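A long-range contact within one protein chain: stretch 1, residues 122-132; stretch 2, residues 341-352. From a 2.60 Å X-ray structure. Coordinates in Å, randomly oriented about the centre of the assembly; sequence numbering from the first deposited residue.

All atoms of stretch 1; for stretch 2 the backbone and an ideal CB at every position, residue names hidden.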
# COMPACT_ATOMS: atom_id res chain seq x y z
N MET A 122 -2.40 4.90 20.48
CA MET A 122 -3.21 3.75 20.10
C MET A 122 -3.40 3.75 18.59
O MET A 122 -3.77 4.77 18.01
CB MET A 122 -4.58 3.81 20.80
CG MET A 122 -4.47 3.77 22.31
SD MET A 122 -5.91 4.42 23.18
CE MET A 122 -7.11 3.11 22.93
N PHE A 123 -3.14 2.61 17.96
CA PHE A 123 -3.19 2.50 16.51
C PHE A 123 -4.37 1.67 16.06
O PHE A 123 -4.75 0.72 16.73
CB PHE A 123 -1.90 1.85 15.99
CG PHE A 123 -0.67 2.65 16.28
CD1 PHE A 123 -0.08 2.60 17.53
CD2 PHE A 123 -0.11 3.46 15.31
CE1 PHE A 123 1.05 3.34 17.81
CE2 PHE A 123 1.01 4.21 15.58
CZ PHE A 123 1.60 4.15 16.83
N LEU A 124 -4.95 2.04 14.92
CA LEU A 124 -6.00 1.27 14.28
C LEU A 124 -5.44 -0.11 13.91
O LEU A 124 -4.60 -0.23 13.04
CB LEU A 124 -6.50 2.00 13.04
CG LEU A 124 -7.59 1.35 12.18
CD1 LEU A 124 -8.80 1.02 13.04
CD2 LEU A 124 -7.96 2.29 11.04
N ILE A 125 -5.91 -1.15 14.60
CA ILE A 125 -5.37 -2.49 14.41
C ILE A 125 -5.93 -3.17 13.17
O ILE A 125 -5.43 -4.23 12.78
CB ILE A 125 -5.57 -3.39 15.64
CG1 ILE A 125 -7.04 -3.78 15.84
CG2 ILE A 125 -5.02 -2.71 16.89
CD1 ILE A 125 -7.27 -4.76 16.98
N GLY A 126 -6.97 -2.58 12.58
CA GLY A 126 -7.61 -3.15 11.40
C GLY A 126 -7.94 -4.63 11.56
O GLY A 126 -8.48 -5.06 12.59
N SER A 127 -7.56 -5.42 10.56
CA SER A 127 -7.92 -6.84 10.50
C SER A 127 -7.46 -7.67 11.70
O SER A 127 -7.92 -8.80 11.88
CB SER A 127 -7.36 -7.45 9.23
OG SER A 127 -7.96 -8.70 9.00
N ALA A 128 -6.55 -7.13 12.52
CA ALA A 128 -6.16 -7.80 13.75
C ALA A 128 -7.29 -7.85 14.78
O ALA A 128 -7.22 -8.64 15.72
CB ALA A 128 -4.92 -7.16 14.34
N GLN A 129 -8.33 -7.02 14.63
CA GLN A 129 -9.52 -7.12 15.49
C GLN A 129 -10.25 -8.44 15.30
O GLN A 129 -10.96 -8.89 16.19
CB GLN A 129 -10.50 -5.96 15.27
CG GLN A 129 -11.54 -5.87 16.39
CD GLN A 129 -12.58 -4.80 16.16
OE1 GLN A 129 -12.82 -4.38 15.03
NE2 GLN A 129 -13.22 -4.36 17.24
N LYS A 130 -10.09 -9.07 14.14
CA LYS A 130 -10.66 -10.41 13.92
C LYS A 130 -10.26 -11.42 15.01
O LYS A 130 -11.01 -12.35 15.30
CB LYS A 130 -10.25 -10.94 12.55
CG LYS A 130 -10.87 -10.18 11.38
CD LYS A 130 -10.58 -10.86 10.06
CE LYS A 130 -11.25 -10.14 8.91
NZ LYS A 130 -10.77 -8.74 8.76
N PHE A 131 -9.08 -11.22 15.61
CA PHE A 131 -8.62 -12.04 16.73
C PHE A 131 -9.52 -11.86 17.95
O PHE A 131 -9.88 -12.82 18.61
CB PHE A 131 -7.16 -11.70 17.07
CG PHE A 131 -6.59 -12.46 18.24
CD1 PHE A 131 -6.73 -13.83 18.34
CD2 PHE A 131 -5.88 -11.79 19.24
CE1 PHE A 131 -6.20 -14.53 19.42
CE2 PHE A 131 -5.35 -12.47 20.32
CZ PHE A 131 -5.51 -13.84 20.41
N SER A 132 -9.87 -10.61 18.25
CA SER A 132 -10.84 -10.29 19.30
C SER A 132 -12.17 -11.03 19.07
O SER A 132 -12.69 -11.68 19.99
CB SER A 132 -11.05 -8.77 19.38
OG SER A 132 -12.26 -8.43 20.04
N UNK A 341 1.32 -15.13 14.01
CA UNK A 341 1.27 -13.83 13.38
C UNK A 341 -0.12 -13.21 13.43
O UNK A 341 -1.12 -13.88 13.19
CB UNK A 341 1.74 -13.94 11.93
N UNK A 342 -0.16 -11.91 13.75
CA UNK A 342 -1.35 -11.08 13.52
C UNK A 342 -0.95 -9.90 12.63
O UNK A 342 0.20 -9.45 12.67
CB UNK A 342 -1.95 -10.59 14.84
N UNK A 343 -1.90 -9.42 11.84
CA UNK A 343 -1.66 -8.29 10.98
C UNK A 343 -2.97 -7.64 10.53
O UNK A 343 -3.93 -8.33 10.19
CB UNK A 343 -0.84 -8.72 9.77
N UNK A 344 -2.99 -6.31 10.51
CA UNK A 344 -4.11 -5.54 9.97
C UNK A 344 -3.61 -4.31 9.25
O UNK A 344 -2.77 -3.57 9.78
CB UNK A 344 -5.08 -5.14 11.08
N UNK A 345 -4.11 -4.08 8.05
CA UNK A 345 -3.78 -2.88 7.27
C UNK A 345 -5.04 -2.08 7.01
O UNK A 345 -5.96 -2.56 6.34
CB UNK A 345 -3.10 -3.25 5.95
N UNK A 346 -5.11 -0.86 7.54
CA UNK A 346 -6.34 -0.09 7.46
C UNK A 346 -6.06 1.41 7.60
O UNK A 346 -5.30 1.82 8.48
CB UNK A 346 -7.32 -0.55 8.54
N UNK A 347 -6.68 2.19 6.72
CA UNK A 347 -6.57 3.66 6.72
C UNK A 347 -5.19 4.18 7.09
O UNK A 347 -5.02 4.86 8.10
CB UNK A 347 -7.59 4.25 7.69
N UNK A 348 -4.22 3.81 6.27
CA UNK A 348 -2.85 4.30 6.39
C UNK A 348 -2.04 3.78 7.55
O UNK A 348 -0.95 4.28 7.82
CB UNK A 348 -2.88 5.83 6.48
N UNK A 349 -2.55 2.76 8.25
CA UNK A 349 -1.86 2.18 9.38
C UNK A 349 -1.61 0.71 9.13
O UNK A 349 -2.30 0.08 8.33
CB UNK A 349 -2.66 2.38 10.67
N UNK A 350 -0.58 0.18 9.78
CA UNK A 350 -0.26 -1.24 9.70
C UNK A 350 0.07 -1.73 11.10
O UNK A 350 0.95 -1.17 11.76
CB UNK A 350 0.90 -1.50 8.74
N UNK A 351 -0.63 -2.77 11.54
CA UNK A 351 -0.50 -3.27 12.90
C UNK A 351 -0.16 -4.76 12.83
O UNK A 351 -0.98 -5.58 12.44
CB UNK A 351 -1.78 -3.03 13.70
N UNK A 352 1.07 -5.10 13.22
CA UNK A 352 1.60 -6.43 12.98
C UNK A 352 2.20 -7.00 14.26
O UNK A 352 2.78 -6.28 15.06
CB UNK A 352 2.65 -6.40 11.86

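Position 341 has nothing of stretch 1 near its ideal CB, so stretch 1 sets no preference. It is Arg-341, which makes no contact here.

At position 342 the CB points toward stretch 1, and its ideal position lies 4.6 Å from Ala-128 CB. The Phe-131 ring is also on this side. A medium or large apolar side chain would suit. The residue is Leu-342. Its CD2 lies 3.6 Å from Phe-131 CD2, and the same CD2 is 4.5 Å from Ala-128 CB.

Position 343 points away, and many residues would do. It is Asn-343.

Position 344 is the tightest. An ideal CB would sit 2.0 Å from Ile-125 O and 2.5 Å from Ser-127 N, both clashes. Only glycine fits this backbone. Gly-344 uses the closeness: its CA makes a CA-H...O contact with Ile-125 O at 3.4 Å.

Position 345 points away with room for a side chain, so stretch 1 does not require glycine. It is Gly-345.

At position 346 the CB points toward stretch 1. Its ideal position is 3.8 Å from Leu-124 CD2 and 3.9 Å from Gly-126 CA. An apolar chain, aliphatic or aromatic, would suit. Phe-346 places CD2 3.8 Å from Leu-124 CD2.

Positions 346 to 349 form a type I' turn. Position 347 has phi/psi of 37/62, which suits glycine, asparagine or aspartate. Its CB is sideways, however, and 3.9 Å from Leu-124 CD2 in the ideal placement, so an apolar group is also reasonable. The residue is Phe-347. Phe-347 CB lies 4.0 Å from Leu-124 CD2.

Position 348 has phi 72°, which favours glycine, and no neighbour in stretch 1. It is Gly-348.

Position 349 points toward stretch 1, with its ideal CB 4.0 Å from Leu-124 O. Leu-124 N also faces this side, so a chain long enough to bring an acceptor there would suit: Gln or Glu. Gln-349 OE1 accepts a hydrogen bond from Leu-124 N at 2.8 Å. Its NE2 is bonded elsewhere in the structure.

Position 350 points away, unconstrained by stretch 1. It is Val-350.

Position 351 points toward stretch 1, its ideal CB 3.7 Å from Ile-125 CA. Ile-125 and Phe-123 offer apolar surface, so a large apolar chain would suit. Phe-351 takes Ile-125 CG2 over one ring face, 3.6 Å from the centroid. Phe-123 CB meets the ring edge, 3.8 Å from Phe-351 CD2.

Position 352 points away, so many residues would do. It is Thr-352, whose OG1 donates a hydrogen bond to Asn-343 OD1 at 2.7 Å.

Stretch 2 341-352: RLNGGFFGQVFT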
# COMPACT_ATOMS: atom_id res chain seq x y z
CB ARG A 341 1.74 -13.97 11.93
CG ARG A 341 1.48 -12.76 11.04
CD ARG A 341 2.02 -13.02 9.65
NE ARG A 341 1.97 -11.82 8.81
CZ ARG A 341 0.90 -11.42 8.11
NH1 ARG A 341 -0.23 -12.11 8.16
NH2 ARG A 341 0.96 -10.32 7.38
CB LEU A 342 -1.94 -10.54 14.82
CG LEU A 342 -2.67 -11.54 15.72
CD1 LEU A 342 -1.69 -12.31 16.57
CD2 LEU A 342 -3.68 -10.84 16.61
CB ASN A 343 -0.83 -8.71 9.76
CG ASN A 343 -0.56 -7.55 8.82
OD1 ASN A 343 0.39 -6.80 8.99
ND2 ASN A 343 -1.40 -7.42 7.81
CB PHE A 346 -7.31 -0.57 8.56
CG PHE A 346 -8.76 -0.62 8.14
CD1 PHE A 346 -9.15 -0.92 6.84
CD2 PHE A 346 -9.74 -0.42 9.10
CE1 PHE A 346 -10.49 -0.96 6.50
CE2 PHE A 346 -11.09 -0.47 8.76
CZ PHE A 346 -11.46 -0.74 7.46
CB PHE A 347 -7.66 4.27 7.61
CG PHE A 347 -9.04 4.07 7.07
CD1 PHE A 347 -9.57 4.96 6.14
CD2 PHE A 347 -9.80 2.99 7.48
CE1 PHE A 347 -10.84 4.77 5.64
CE2 PHE A 347 -11.08 2.80 6.97
CZ PHE A 347 -11.59 3.69 6.05
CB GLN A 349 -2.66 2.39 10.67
CG GLN A 349 -3.05 3.85 10.90
CD GLN A 349 -3.41 4.17 12.34
OE1 GLN A 349 -3.13 3.40 13.26
NE2 GLN A 349 -4.03 5.33 12.55
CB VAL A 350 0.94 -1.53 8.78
CG1 VAL A 350 0.93 -2.99 8.37
CG2 VAL A 350 0.92 -0.65 7.54
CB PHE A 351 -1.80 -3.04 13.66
CG PHE A 351 -1.65 -3.09 15.15
CD1 PHE A 351 -1.70 -4.30 15.82
CD2 PHE A 351 -1.44 -1.92 15.87
CE1 PHE A 351 -1.55 -4.34 17.19
CE2 PHE A 351 -1.30 -1.96 17.25
CZ PHE A 351 -1.35 -3.18 17.91
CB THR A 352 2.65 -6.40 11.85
OG1 THR A 352 2.12 -5.71 10.71
CG2 THR A 352 3.03 -7.81 11.44
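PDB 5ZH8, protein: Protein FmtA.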